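Local coordinates for protein tyrosine phosphatase PRL-1 (PDB 3S4O) that removes phosphate from phosphotyrosine in proteins and may act as a virulence factor that supports survival of the parasite inside host macrophages, at residues A7-C12 against L22-I27; D29-S34 against G113-A118; L51-G56 against V71-F76; F76-P81 against L120-I125. All blocks are in the same frame, centred on the assembly; numbering follows the deposited sequence. Where two conformers were deposited one is given.

Contact 1. Residues A7-C12 against L22-I27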
loop_
_atom_site.group_PDB
_atom_site.type_symbol
_atom_site.label_atom_id
_atom_site.label_comp_id
_atom_site.label_asym_id
_atom_site.label_seq_id
_atom_site.Cartn_x
_atom_site.Cartn_y
_atom_site.Cartn_z
ATOM N N ALA A 7 4.234 -5.236 10.866
ATOM C CA ALA A 7 3.622 -4.341 9.900
ATOM C C ALA A 7 4.115 -2.947 10.209
ATOM O O ALA A 7 4.438 -2.633 11.355
ATOM C CB ALA A 7 2.115 -4.400 10.003
ATOM N N THR A 8 4.164 -2.129 9.170
ATOM C CA THR A 8 4.628 -0.756 9.259
ATOM C C THR A 8 3.507 0.153 8.791
ATOM O O THR A 8 3.064 0.044 7.651
ATOM C CB THR A 8 5.861 -0.558 8.362
ATOM O OG1 THR A 8 6.925 -1.388 8.835
ATOM C CG2 THR A 8 6.313 0.870 8.346
ATOM N N LEU A 9 3.038 1.027 9.678
ATOM C CA LEU A 9 1.968 1.981 9.358
ATOM C C LEU A 9 2.559 3.277 8.822
ATOM O O LEU A 9 3.328 3.960 9.512
ATOM C CB LEU A 9 1.110 2.271 10.591
ATOM C CG LEU A 9 -0.103 3.199 10.426
ATOM C CD1 LEU A 9 -1.095 2.626 9.433
ATOM C CD2 LEU A 9 -0.776 3.399 11.772
ATOM N N ILE A 10 2.205 3.608 7.585
ATOM C CA ILE A 10 2.611 4.873 6.971
ATOM C C ILE A 10 1.383 5.682 6.595
ATOM O O ILE A 10 0.580 5.251 5.775
ATOM C CB ILE A 10 3.477 4.693 5.698
ATOM C CG1 ILE A 10 4.680 3.786 5.988
ATOM C CG2 ILE A 10 3.944 6.060 5.208
ATOM C CD1 ILE A 10 5.886 4.000 5.078
ATOM N N ASP A 11 1.256 6.863 7.191
ATOM C CA ASP A 11 0.142 7.751 6.895
ATOM C C ASP A 11 0.433 8.635 5.684
ATOM O O ASP A 11 1.503 9.223 5.565
ATOM C CB ASP A 11 -0.197 8.632 8.103
ATOM C CG ASP A 11 -0.902 7.868 9.220
ATOM O OD1 ASP A 11 -1.403 6.746 8.979
ATOM O OD2 ASP A 11 -0.949 8.395 10.346
ATOM N N CYS A 12 -0.530 8.698 4.777
ATOM C CA CYS A 12 -0.517 9.663 3.688
ATOM C C CYS A 12 -1.492 10.776 4.057
ATOM O O CYS A 12 -2.699 10.545 4.156
ATOM C CB CYS A 12 -0.935 9.012 2.368
ATOM S SG CYS A 12 -0.925 10.133 0.956
ATOM N N LEU A 22 -5.402 11.060 4.642
ATOM C CA LEU A 22 -6.143 10.587 3.468
ATOM C C LEU A 22 -6.281 9.067 3.468
ATOM O O LEU A 22 -7.379 8.538 3.279
ATOM C CB LEU A 22 -5.435 10.989 2.173
ATOM C CG LEU A 22 -5.775 12.272 1.406
ATOM C CD1 LEU A 22 -6.548 13.270 2.232
ATOM C CD2 LEU A 22 -4.499 12.872 0.845
ATOM N N PHE A 23 -5.146 8.382 3.635
ATOM C CA PHE A 23 -5.077 6.915 3.715
ATOM C C PHE A 23 -4.078 6.468 4.775
ATOM O O PHE A 23 -3.040 7.106 4.974
ATOM C CB PHE A 23 -4.586 6.277 2.403
ATOM C CG PHE A 23 -5.153 6.879 1.167
ATOM C CD1 PHE A 23 -6.407 6.497 0.723
ATOM C CD2 PHE A 23 -4.411 7.795 0.409
ATOM C CE1 PHE A 23 -6.935 7.034 -0.437
ATOM C CE2 PHE A 23 -4.934 8.343 -0.756
ATOM C CZ PHE A 23 -6.203 7.962 -1.171
ATOM N N HIS A 24 -4.376 5.348 5.424
ATOM C CA HIS A 24 -3.415 4.675 6.282
ATOM C C HIS A 24 -2.851 3.516 5.466
ATOM O O HIS A 24 -3.595 2.629 5.072
ATOM C CB HIS A 24 -4.062 4.099 7.550
ATOM C CG HIS A 24 -4.627 5.119 8.495
ATOM N ND1 HIS A 24 -3.841 5.955 9.261
ATOM C CD2 HIS A 24 -5.907 5.379 8.856
ATOM C CE1 HIS A 24 -4.617 6.700 10.037
ATOM N NE2 HIS A 24 -5.875 6.373 9.807
ATOM N N PHE A 25 -1.544 3.514 5.218
ATOM C CA PHE A 25 -0.916 2.373 4.545
ATOM C C PHE A 25 -0.200 1.447 5.508
ATOM O O PHE A 25 0.556 1.888 6.379
ATOM C CB PHE A 25 0.048 2.830 3.455
ATOM C CG PHE A 25 -0.633 3.553 2.337
ATOM C CD1 PHE A 25 -1.502 2.877 1.498
ATOM C CD2 PHE A 25 -0.432 4.913 2.148
ATOM C CE1 PHE A 25 -2.155 3.531 0.477
ATOM C CE2 PHE A 25 -1.078 5.581 1.122
ATOM C CZ PHE A 25 -1.948 4.892 0.287
ATOM N N LEU A 26 -0.470 0.156 5.344
ATOM C CA LEU A 26 0.204 -0.887 6.087
ATOM C C LEU A 26 1.075 -1.683 5.144
ATOM O O LEU A 26 0.557 -2.336 4.242
ATOM C CB LEU A 26 -0.803 -1.842 6.712
ATOM C CG LEU A 26 -1.307 -1.582 8.117
ATOM C CD1 LEU A 26 -2.337 -2.671 8.442
ATOM C CD2 LEU A 26 -0.154 -1.605 9.140
ATOM N N ILE A 27 2.388 -1.614 5.335
ATOM C CA ILE A 27 3.312 -2.507 4.664
ATOM C C ILE A 27 3.432 -3.779 5.512
ATOM O O ILE A 27 3.848 -3.738 6.662
ATOM C CB ILE A 27 4.716 -1.904 4.463
ATOM C CG1 ILE A 27 4.653 -0.594 3.659
ATOM C CG2 ILE A 27 5.601 -2.915 3.691
ATOM C CD1 ILE A 27 5.932 0.205 3.690
#

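Contact 2. Residues D29-S34 against G113-A118. With THJ (thiosulfate), chain C.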
loop_
_atom_site.group_PDB
_atom_site.type_symbol
_atom_site.label_atom_id
_atom_site.label_comp_id
_atom_site.label_asym_id
_atom_site.label_seq_id
_atom_site.Cartn_x
_atom_site.Cartn_y
_atom_site.Cartn_z
ATOM N N ASP A 29 4.069 -8.256 5.885
ATOM C CA ASP A 29 4.561 -9.535 5.391
ATOM C C ASP A 29 3.418 -10.342 4.778
ATOM O O ASP A 29 2.249 -10.162 5.123
ATOM C CB ASP A 29 5.207 -10.355 6.511
ATOM C CG ASP A 29 6.628 -9.914 6.811
ATOM O OD1 ASP A 29 7.177 -9.096 6.033
ATOM O OD2 ASP A 29 7.202 -10.395 7.816
ATOM N N ALA A 30 3.779 -11.223 3.861
ATOM C CA ALA A 30 2.844 -12.176 3.298
ATOM C C ALA A 30 2.455 -13.179 4.380
ATOM O O ALA A 30 3.269 -13.512 5.243
ATOM C CB ALA A 30 3.472 -12.906 2.115
ATOM N N PRO A 31 1.221 -13.669 4.336
ATOM C CA PRO A 31 0.808 -14.705 5.269
ATOM C C PRO A 31 1.257 -16.084 4.826
ATOM O O PRO A 31 1.398 -16.336 3.627
ATOM C CB PRO A 31 -0.709 -14.636 5.202
ATOM C CG PRO A 31 -0.991 -14.212 3.836
ATOM C CD PRO A 31 0.098 -13.237 3.490
ATOM N N SER A 32 1.481 -16.961 5.802
ATOM C CA SER A 32 1.593 -18.394 5.539
ATOM C C SER A 32 0.177 -18.985 5.504
ATOM O O SER A 32 -0.708 -18.502 6.206
ATOM C CB SER A 32 2.467 -19.099 6.595
ATOM O OG SER A 32 1.881 -19.073 7.891
ATOM N N PRO A 33 -0.037 -20.012 4.682
ATOM C CA PRO A 33 -1.350 -20.664 4.584
ATOM C C PRO A 33 -1.900 -21.158 5.918
ATOM O O PRO A 33 -3.109 -21.095 6.148
ATOM C CB PRO A 33 -1.075 -21.854 3.669
ATOM C CG PRO A 33 0.052 -21.403 2.801
ATOM C CD PRO A 33 0.894 -20.493 3.640
ATOM N N SER A 34 -1.016 -21.653 6.777
ATOM C CA SER A 34 -1.415 -22.182 8.087
ATOM C C SER A 34 -1.791 -21.096 9.100
ATOM O O SER A 34 -2.561 -21.350 10.028
ATOM C CB SER A 34 -0.306 -23.056 8.676
ATOM O OG SER A 34 0.877 -22.304 8.857
ATOM N N GLY A 113 -3.735 -2.279 2.968
ATOM C CA GLY A 113 -2.582 -3.145 3.177
ATOM C C GLY A 113 -1.902 -3.524 1.881
ATOM O O GLY A 113 -2.548 -3.658 0.846
ATOM N N VAL A 114 -0.585 -3.683 1.951
ATOM C CA VAL A 114 0.225 -4.087 0.816
ATOM C C VAL A 114 1.322 -5.055 1.258
ATOM O O VAL A 114 2.092 -4.760 2.155
ATOM C CB VAL A 114 0.883 -2.883 0.094
ATOM C CG1 VAL A 114 1.459 -3.324 -1.239
ATOM C CG2 VAL A 114 -0.110 -1.755 -0.126
ATOM N N HIS A 115 1.376 -6.220 0.623
ATOM C CA HIS A 115 2.440 -7.184 0.903
ATOM C C HIS A 115 3.063 -7.781 -0.347
ATOM O O HIS A 115 2.459 -7.820 -1.409
ATOM C CB HIS A 115 1.961 -8.300 1.857
ATOM C CG HIS A 115 1.069 -9.322 1.224
ATOM N ND1 HIS A 115 1.552 -10.325 0.412
ATOM C CD2 HIS A 115 -0.268 -9.520 1.315
ATOM C CE1 HIS A 115 0.548 -11.078 0.004
ATOM N NE2 HIS A 115 -0.567 -10.616 0.544
ATOM N N CYS A 116 4.301 -8.227 -0.198
ATOM C CA CYS A 116 4.928 -9.081 -1.189
ATOM C C CYS A 116 5.547 -10.260 -0.428
ATOM O O CYS A 116 4.829 -11.175 -0.030
ATOM C CB CYS A 116 5.930 -8.288 -2.024
ATOM S SG CYS A 116 6.395 -8.975 -3.659
ATOM N N VAL A 117 6.866 -10.256 -0.246
ATOM C CA VAL A 117 7.536 -11.142 0.710
ATOM C C VAL A 117 8.298 -10.326 1.752
ATOM O O VAL A 117 7.829 -10.181 2.881
ATOM C CB VAL A 117 8.496 -12.144 0.028
ATOM C CG1 VAL A 117 8.790 -13.304 0.975
ATOM C CG2 VAL A 117 7.922 -12.655 -1.282
ATOM N N ALA A 118 9.449 -9.775 1.355
ATOM C CA ALA A 118 10.386 -9.089 2.266
ATOM C C ALA A 118 9.864 -7.740 2.768
ATOM O O ALA A 118 10.186 -7.319 3.884
ATOM C CB ALA A 118 11.741 -8.895 1.582
HETATM S S1 THJ C . 9.548 -7.103 -1.791
HETATM O O1 THJ C . 9.403 -7.167 -3.262
HETATM O O2 THJ C . 10.787 -6.362 -1.457
HETATM O O3 THJ C . 9.671 -8.473 -1.240
HETATM S S2 THJ C . 8.009 -6.199 -1.018
#

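Contact 3. Residues L51-G56 against V71-F76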
loop_
_atom_site.group_PDB
_atom_site.type_symbol
_atom_site.label_atom_id
_atom_site.label_comp_id
_atom_site.label_asym_id
_atom_site.label_seq_id
_atom_site.Cartn_x
_atom_site.Cartn_y
_atom_site.Cartn_z
ATOM N N LEU A 51 -6.579 -5.151 0.469
ATOM C CA LEU A 51 -5.307 -5.856 0.549
ATOM C C LEU A 51 -4.763 -6.037 -0.849
ATOM O O LEU A 51 -5.423 -6.628 -1.703
ATOM C CB LEU A 51 -5.445 -7.212 1.233
ATOM C CG LEU A 51 -4.135 -7.969 1.533
ATOM C CD1 LEU A 51 -3.180 -7.205 2.425
ATOM C CD2 LEU A 51 -4.445 -9.332 2.146
ATOM N N VAL A 52 -3.570 -5.497 -1.072
ATOM C CA VAL A 52 -2.909 -5.553 -2.375
ATOM C C VAL A 52 -1.710 -6.479 -2.283
ATOM O O VAL A 52 -0.793 -6.268 -1.474
ATOM C CB VAL A 52 -2.461 -4.149 -2.846
ATOM C CG1 VAL A 52 -1.782 -4.208 -4.227
ATOM C CG2 VAL A 52 -3.648 -3.204 -2.889
ATOM N N ARG A 53 -1.723 -7.535 -3.077
ATOM C CA ARG A 53 -0.537 -8.379 -3.150
ATOM C C ARG A 53 0.164 -8.163 -4.472
ATOM O O ARG A 53 -0.434 -8.292 -5.540
ATOM C CB ARG A 53 -0.825 -9.855 -2.888
ATOM C CG ARG A 53 -1.843 -10.493 -3.758
ATOM C CD ARG A 53 -2.299 -11.810 -3.133
ATOM N NE ARG A 53 -3.064 -12.608 -4.080
ATOM C CZ ARG A 53 -3.293 -13.912 -3.970
ATOM N NH1 ARG A 53 -2.819 -14.605 -2.941
ATOM N NH2 ARG A 53 -4.005 -14.522 -4.906
ATOM N N VAL A 54 1.441 -7.815 -4.376
ATOM C CA VAL A 54 2.236 -7.485 -5.545
ATOM C C VAL A 54 3.240 -8.597 -5.886
ATOM O O VAL A 54 4.086 -8.402 -6.747
ATOM C CB VAL A 54 2.940 -6.111 -5.380
ATOM C CG1 VAL A 54 1.909 -4.985 -5.356
ATOM C CG2 VAL A 54 3.776 -6.058 -4.119
ATOM N N CYS A 55 3.084 -9.764 -5.244
ATOM C CA CYS A 55 3.969 -10.927 -5.436
ATOM C C CYS A 55 3.168 -12.025 -6.101
ATOM O O CYS A 55 1.959 -11.889 -6.276
ATOM C CB CYS A 55 4.473 -11.477 -4.091
ATOM S SG CYS A 55 3.128 -11.991 -2.948
ATOM N N GLY A 56 3.827 -13.130 -6.447
ATOM C CA GLY A 56 3.126 -14.275 -7.021
ATOM C C GLY A 56 2.350 -14.983 -5.911
ATOM O O GLY A 56 2.889 -15.148 -4.806
ATOM N N VAL A 71 -9.469 -7.986 -1.980
ATOM C CA VAL A 71 -8.110 -8.402 -2.321
ATOM C C VAL A 71 -7.802 -8.125 -3.790
ATOM O O VAL A 71 -8.610 -8.390 -4.675
ATOM C CB VAL A 71 -7.828 -9.885 -2.003
ATOM C CG1 VAL A 71 -6.366 -10.202 -2.277
ATOM C CG2 VAL A 71 -8.141 -10.183 -0.560
ATOM N N HIS A 72 -6.614 -7.584 -4.019
ATOM C CA HIS A 72 -6.182 -7.160 -5.338
ATOM C C HIS A 72 -4.844 -7.839 -5.645
ATOM O O HIS A 72 -3.870 -7.638 -4.935
ATOM C CB HIS A 72 -6.020 -5.635 -5.383
ATOM C CG HIS A 72 -7.227 -4.864 -4.934
ATOM N ND1 HIS A 72 -8.187 -4.400 -5.808
ATOM C CD2 HIS A 72 -7.615 -4.446 -3.704
ATOM C CE1 HIS A 72 -9.127 -3.758 -5.132
ATOM N NE2 HIS A 72 -8.803 -3.771 -3.851
ATOM N N SER A 73 -4.809 -8.637 -6.702
ATOM C CA SER A 73 -3.614 -9.419 -7.057
ATOM C C SER A 73 -2.951 -8.811 -8.278
ATOM O O SER A 73 -3.312 -9.125 -9.408
ATOM C CB SER A 73 -3.977 -10.891 -7.321
ATOM O OG SER A 73 -4.607 -11.484 -6.189
ATOM N N TRP A 74 -1.989 -7.926 -8.036
ATOM C CA TRP A 74 -1.299 -7.190 -9.096
ATOM C C TRP A 74 0.204 -7.466 -9.094
ATOM O O TRP A 74 0.982 -6.619 -8.701
ATOM C CB TRP A 74 -1.514 -5.683 -8.925
ATOM C CG TRP A 74 -2.941 -5.259 -8.843
ATOM C CD1 TRP A 74 -4.015 -5.890 -9.369
ATOM C CD2 TRP A 74 -3.433 -4.091 -8.196
ATOM N NE1 TRP A 74 -5.155 -5.195 -9.077
ATOM C CE2 TRP A 74 -4.822 -4.080 -8.362
ATOM C CE3 TRP A 74 -2.827 -3.053 -7.484
ATOM C CZ2 TRP A 74 -5.629 -3.067 -7.857
ATOM C CZ3 TRP A 74 -3.620 -2.060 -6.970
ATOM C CH2 TRP A 74 -5.014 -2.074 -7.152
ATOM N N PRO A 75 0.622 -8.645 -9.516
ATOM C CA PRO A 75 2.050 -8.965 -9.464
ATOM C C PRO A 75 2.907 -8.123 -10.403
ATOM O O PRO A 75 2.507 -7.844 -11.534
ATOM C CB PRO A 75 2.096 -10.432 -9.905
ATOM C CG PRO A 75 0.946 -10.578 -10.830
ATOM C CD PRO A 75 -0.132 -9.655 -10.281
ATOM N N PHE A 76 4.077 -7.726 -9.920
ATOM C CA PHE A 76 5.159 -7.272 -10.798
ATOM C C PHE A 76 6.510 -7.820 -10.307
ATOM O O PHE A 76 6.607 -8.360 -9.201
ATOM C CB PHE A 76 5.156 -5.737 -11.024
ATOM C CG PHE A 76 5.266 -4.890 -9.766
ATOM C CD1 PHE A 76 4.180 -4.684 -8.920
ATOM C CD2 PHE A 76 6.451 -4.233 -9.484
ATOM C CE1 PHE A 76 4.305 -3.866 -7.791
ATOM C CE2 PHE A 76 6.574 -3.423 -8.381
ATOM C CZ PHE A 76 5.510 -3.236 -7.524
#

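Contact 4. Residues F76-P81 against L120-I125. With THJ (thiosulfate), chain C.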
loop_
_atom_site.group_PDB
_atom_site.type_symbol
_atom_site.label_atom_id
_atom_site.label_comp_id
_atom_site.label_asym_id
_atom_site.label_seq_id
_atom_site.Cartn_x
_atom_site.Cartn_y
_atom_site.Cartn_z
ATOM N N PHE A 76 4.077 -7.726 -9.920
ATOM C CA PHE A 76 5.159 -7.272 -10.798
ATOM C C PHE A 76 6.510 -7.820 -10.307
ATOM O O PHE A 76 6.607 -8.360 -9.201
ATOM C CB PHE A 76 5.156 -5.737 -11.024
ATOM C CG PHE A 76 5.266 -4.890 -9.766
ATOM C CD1 PHE A 76 4.180 -4.684 -8.920
ATOM C CD2 PHE A 76 6.451 -4.233 -9.484
ATOM C CE1 PHE A 76 4.305 -3.866 -7.791
ATOM C CE2 PHE A 76 6.574 -3.423 -8.381
ATOM C CZ PHE A 76 5.510 -3.236 -7.524
ATOM N N ASP A 77 7.534 -7.714 -11.152
ATOM C CA ASP A 77 8.804 -8.433 -10.949
ATOM C C ASP A 77 9.618 -7.900 -9.774
ATOM O O ASP A 77 9.659 -6.694 -9.535
ATOM C CB ASP A 77 9.697 -8.354 -12.185
ATOM C CG ASP A 77 8.998 -8.786 -13.465
ATOM O OD1 ASP A 77 7.994 -9.537 -13.392
ATOM O OD2 ASP A 77 9.482 -8.370 -14.552
ATOM N N ASP A 78 10.296 -8.797 -9.063
ATOM C CA ASP A 78 11.162 -8.372 -7.971
ATOM C C ASP A 78 12.246 -7.438 -8.481
ATOM O O ASP A 78 12.787 -7.617 -9.571
ATOM C CB ASP A 78 11.813 -9.541 -7.233
ATOM C CG ASP A 78 12.321 -9.142 -5.837
ATOM O OD1 ASP A 78 11.872 -8.115 -5.270
ATOM O OD2 ASP A 78 13.173 -9.865 -5.293
ATOM N N GLY A 79 12.512 -6.418 -7.683
ATOM C CA GLY A 79 13.509 -5.415 -7.983
ATOM C C GLY A 79 13.037 -4.388 -8.991
ATOM O O GLY A 79 13.766 -3.453 -9.300
ATOM N N ALA A 80 11.819 -4.556 -9.500
ATOM C CA ALA A 80 11.321 -3.716 -10.588
ATOM C C ALA A 80 10.478 -2.597 -10.043
ATOM O O ALA A 80 9.975 -2.701 -8.938
ATOM C CB ALA A 80 10.502 -4.541 -11.590
ATOM N N PRO A 81 10.312 -1.528 -10.816
ATOM C CA PRO A 81 9.262 -0.563 -10.508
ATOM C C PRO A 81 7.906 -1.133 -10.914
ATOM O O PRO A 81 7.872 -2.102 -11.671
ATOM C CB PRO A 81 9.600 0.641 -11.385
ATOM C CG PRO A 81 10.902 0.352 -12.040
ATOM C CD PRO A 81 11.117 -1.111 -11.979
ATOM N N LEU A 120 10.662 -5.023 1.263
ATOM C CA LEU A 120 11.821 -4.159 1.033
ATOM C C LEU A 120 11.839 -3.454 -0.328
ATOM O O LEU A 120 12.670 -2.585 -0.577
ATOM C CB LEU A 120 13.107 -4.966 1.198
ATOM C CG LEU A 120 13.413 -5.337 2.650
ATOM C CD1 LEU A 120 14.592 -6.309 2.713
ATOM C CD2 LEU A 120 13.672 -4.093 3.500
ATOM N N GLY A 121 10.930 -3.812 -1.214
ATOM C CA GLY A 121 11.018 -3.327 -2.584
ATOM C C GLY A 121 9.676 -2.945 -3.149
ATOM O O GLY A 121 9.317 -1.769 -3.177
ATOM N N ARG A 122 8.924 -3.960 -3.554
ATOM C CA ARG A 122 7.732 -3.770 -4.365
ATOM C C ARG A 122 6.590 -3.134 -3.569
ATOM O O ARG A 122 5.940 -2.193 -4.035
ATOM C CB ARG A 122 7.301 -5.116 -4.931
ATOM C CG ARG A 122 8.207 -5.629 -5.987
ATOM C CD ARG A 122 7.746 -7.005 -6.445
ATOM N NE ARG A 122 8.375 -8.025 -5.624
ATOM C CZ ARG A 122 8.388 -9.323 -5.893
ATOM N NH1 ARG A 122 7.778 -9.808 -6.966
ATOM N NH2 ARG A 122 9.010 -10.146 -5.063
ATOM N N ALA A 123 6.358 -3.659 -2.375
ATOM C CA ALA A 123 5.346 -3.103 -1.480
ATOM C C ALA A 123 5.602 -1.631 -1.146
ATOM O O ALA A 123 4.727 -0.806 -1.378
ATOM C CB ALA A 123 5.197 -3.939 -0.202
ATOM N N PRO A 124 6.792 -1.291 -0.641
ATOM C CA PRO A 124 7.090 0.092 -0.285
ATOM C C PRO A 124 7.040 1.077 -1.435
ATOM O O PRO A 124 6.731 2.252 -1.212
ATOM C CB PRO A 124 8.532 0.033 0.235
ATOM C CG PRO A 124 8.728 -1.314 0.674
ATOM C CD PRO A 124 7.853 -2.198 -0.170
ATOM N N ILE A 125 7.371 0.648 -2.651
ATOM C CA ILE A 125 7.410 1.624 -3.724
ATOM C C ILE A 125 6.015 2.070 -4.130
ATOM O O ILE A 125 5.853 3.202 -4.540
ATOM C CB ILE A 125 8.283 1.225 -4.927
ATOM C CG1 ILE A 125 8.887 2.525 -5.499
ATOM C CG2 ILE A 125 7.495 0.425 -5.957
ATOM C CD1 ILE A 125 9.652 2.368 -6.739
HETATM S S1 THJ C . 9.548 -7.103 -1.791
HETATM O O1 THJ C . 9.403 -7.167 -3.262
HETATM O O2 THJ C . 10.787 -6.362 -1.457
HETATM O O3 THJ C . 9.671 -8.473 -1.240
HETATM S S2 THJ C . 8.009 -6.199 -1.018
#

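Contact 1. Residues A7-C12 against L22-I27
Cys12 lays its CB at the ring edge of Phe25, 3.7 Å from CE2, and the same carbon lies near the ring plane of Phe23, 4.2 Å from CD2. This is the tightly packed face of an antiparallel beta hairpin, on which Thr8, Ile10 and Cys12 form hydrogen-bonded pairs with Ile27, Phe25 and Phe23. Farther along it the methyls Ile10 CD1 and Ile27 CD1 meet at 4.0 Å. Helix 122-133 packs on Cys12, Phe25 and Ile27, and helix 84-103 on the two phenylalanines. Ile10 N reaches Phe25 O at 2.7 Å, a short bond in the middle of the hairpin. Near the turn the regular pairing gives way to a classic beta bulge: Cys12 O accepts Leu22 N at 2.8 Å and, weakly, Phe23 N at 3.3 Å.

The other face, with Leu9, Asp11, His24 and Leu26, is looser and more open to solvent around Leu9. There Leu9 CD1 slants across to His24 CB, 3.8 Å away. Asp11 and His24 run side by side, and His24 ND1 donates to Asp11 OD1 at 2.6 Å. The oxygen lies in the ring plane, yet the nitrogen stands 41° out of the carboxylate plane, the two groups being turned 58° apart. A carboxylate this close to a donating ND1 probably favours the doubly protonated, charged imidazole.

Contact 2. Residues D29-S34 against G113-A118
Ala30 and His115 meet with the alanine backbone above the imidazole: Ala30 CA sits 4.0 Å from the ring centroid and 28° off the ring normal, a CH-pi contact. The methyl of Ala30 leans to the ND1 side of the ring, 3.6 Å from His115 ND1, and comes within 3.1 Å of Cys116 O, so this corner is closely packed. Pro31 extends the cover over the same face, its CD 4.2 Å from the centroid of the His115 ring, with the two side chains at about a right angle. His115 CG takes the crowded position between backbone N and carbonyl carbon (chi1 75°), which carries the base of the ring toward 29-31. Its polar atoms are engaged as well: ND1 makes a weak bond to Cys116 O, and NE2 is hydrogen-bonded to the hydroxyl of Tyr59.

His115 ends strand 111-115 and opens the HCX5R signature of the protein tyrosine phosphatases, the P-loop that runs from Cys116, the predicted phosphocysteine nucleophile, to Arg122. On the side turned to the ligand, Ala118 N donates to thiosulfate O3 at 2.9 Å, and Val117 N approaches the same oxygen weakly at 3.5 Å. Asp29 flanks the back of this loop. Its OD1 lies 3.4 Å from Val117 O, acceptor facing acceptor, a pairing without attraction; the carboxylate also has a long, weak ion pair with Arg150, while Asp29 O is hydrogen-bonded to the hydroxyl of Tyr39.

Contact 3. Residues L51-G56 against V71-F76
Val52 CG1 touches the six-membered part of the Trp74 indole, 3.6 Å from CE3, and Val54 CB stands at the same distance, 3.6 Å, from Phe76 CE1. These pairs form the apolar centre where the parallel strands 48-53 and 70-73 of a beta-alpha-beta unit, the latter an outermost strand of the sheet, run out into the loops that follow them. Helix 84-103 closes over the Val52 and Trp74 pair through Trp90. Val54 and Phe76 lie side by side and point the same way.

Outward from this centre the backbones take over. His72 bonds both ways, its N to Leu51 O and its O to Arg53 N, the latter at 2.8 Å and nearly along the C=O axis. Beyond the strand ends the link persists: Trp74 N meets Arg53 O at 3.0 Å, and Phe76 N meets Val54 O at 3.2 Å, the donor lying 37° above the carbonyl plane.

The polar edge is the pairing of Arg53 with Ser73. Arg53 CG starts between backbone N and carbonyl carbon (chi1 56°), and the chain then runs extended to NE. Its NH1 is held by Tyr59 O, and the Tyr59 ring makes a cation-pi contact. Arg53 NE donates to Ser73 OG at 2.8 Å in the guanidinium plane, with NH2 a weak second donor to that oxygen.

Contact 4. Residues F76-P81 against L120-I125
Arg122 NH1 donates to Phe76 O at 2.9 Å, a bond that is straight (162° at the hydrogen) and lies in both the carbonyl and guanidinium planes. The bend at chi3 (-89°) turns NE toward the ligand, where it reaches thiosulfate O1 at 2.7 Å, although NE lies implausibly close to Cys116 SG and its exact place is less sure. Phe76 O and thiosulfate O1 both lie at the edge of the guanidinium, near its plane. The same thiosulfate oxygen takes a weak bond from Arg122 N, and thiosulfate O2 takes one from Leu120 N at 3.0 Å.

Here the P-loop arginine, at the start of helix 122-133, faces the WPFDD loop that carries Asp78, the inferred proton donor. Asp78 CA sits over the centre of the guanidinium, 3.5 Å above it. Asp78 OD1 and Arg122 NH2 form a salt bridge at 3.5 Å by charge alone, since the oxygen is well out of the guanidinium plane; OD1 also receives a weak bond from Gly79 N. A type II turn shapes the loop, with Ala80 N bonded to Asp77 O at 3.0 Å, and Asn155 and Gln158 supply side-chain donors to Gly79 O and Ala80 O. Phe76 CE2 packs 3.6 Å from Arg122 CG, its ring steeply turned (83°) against the guanidinium.

Three of the contacts share one mixed sheet. Contact 1 joins contact 2 where Val114 N meets Leu26 O at 2.9 Å, and contact 2 joins contact 3 where Val52 N meets Gly113 O at 2.8 Å; the centres of contacts 2 and 3 are about 10 Å apart. Contact 4 shares Phe76 with contact 3, and Val54 CG2 packs 3.7 Å from Arg122 CB. Contacts 2 and 4 both touch the thiosulfate, and the side chains of Cys116 and Asp78 come within about 6 Å of each other at their nearest atoms. Cys55 of contact 3 is the disulfide partner of Cys116, though the given conformer leaves Cys55 SG and Cys116 SG 4.5 Å apart. Contact 1 touches contact 4 by packing, Ile27 CG2 lying 4.0 Å from Ala123 CB.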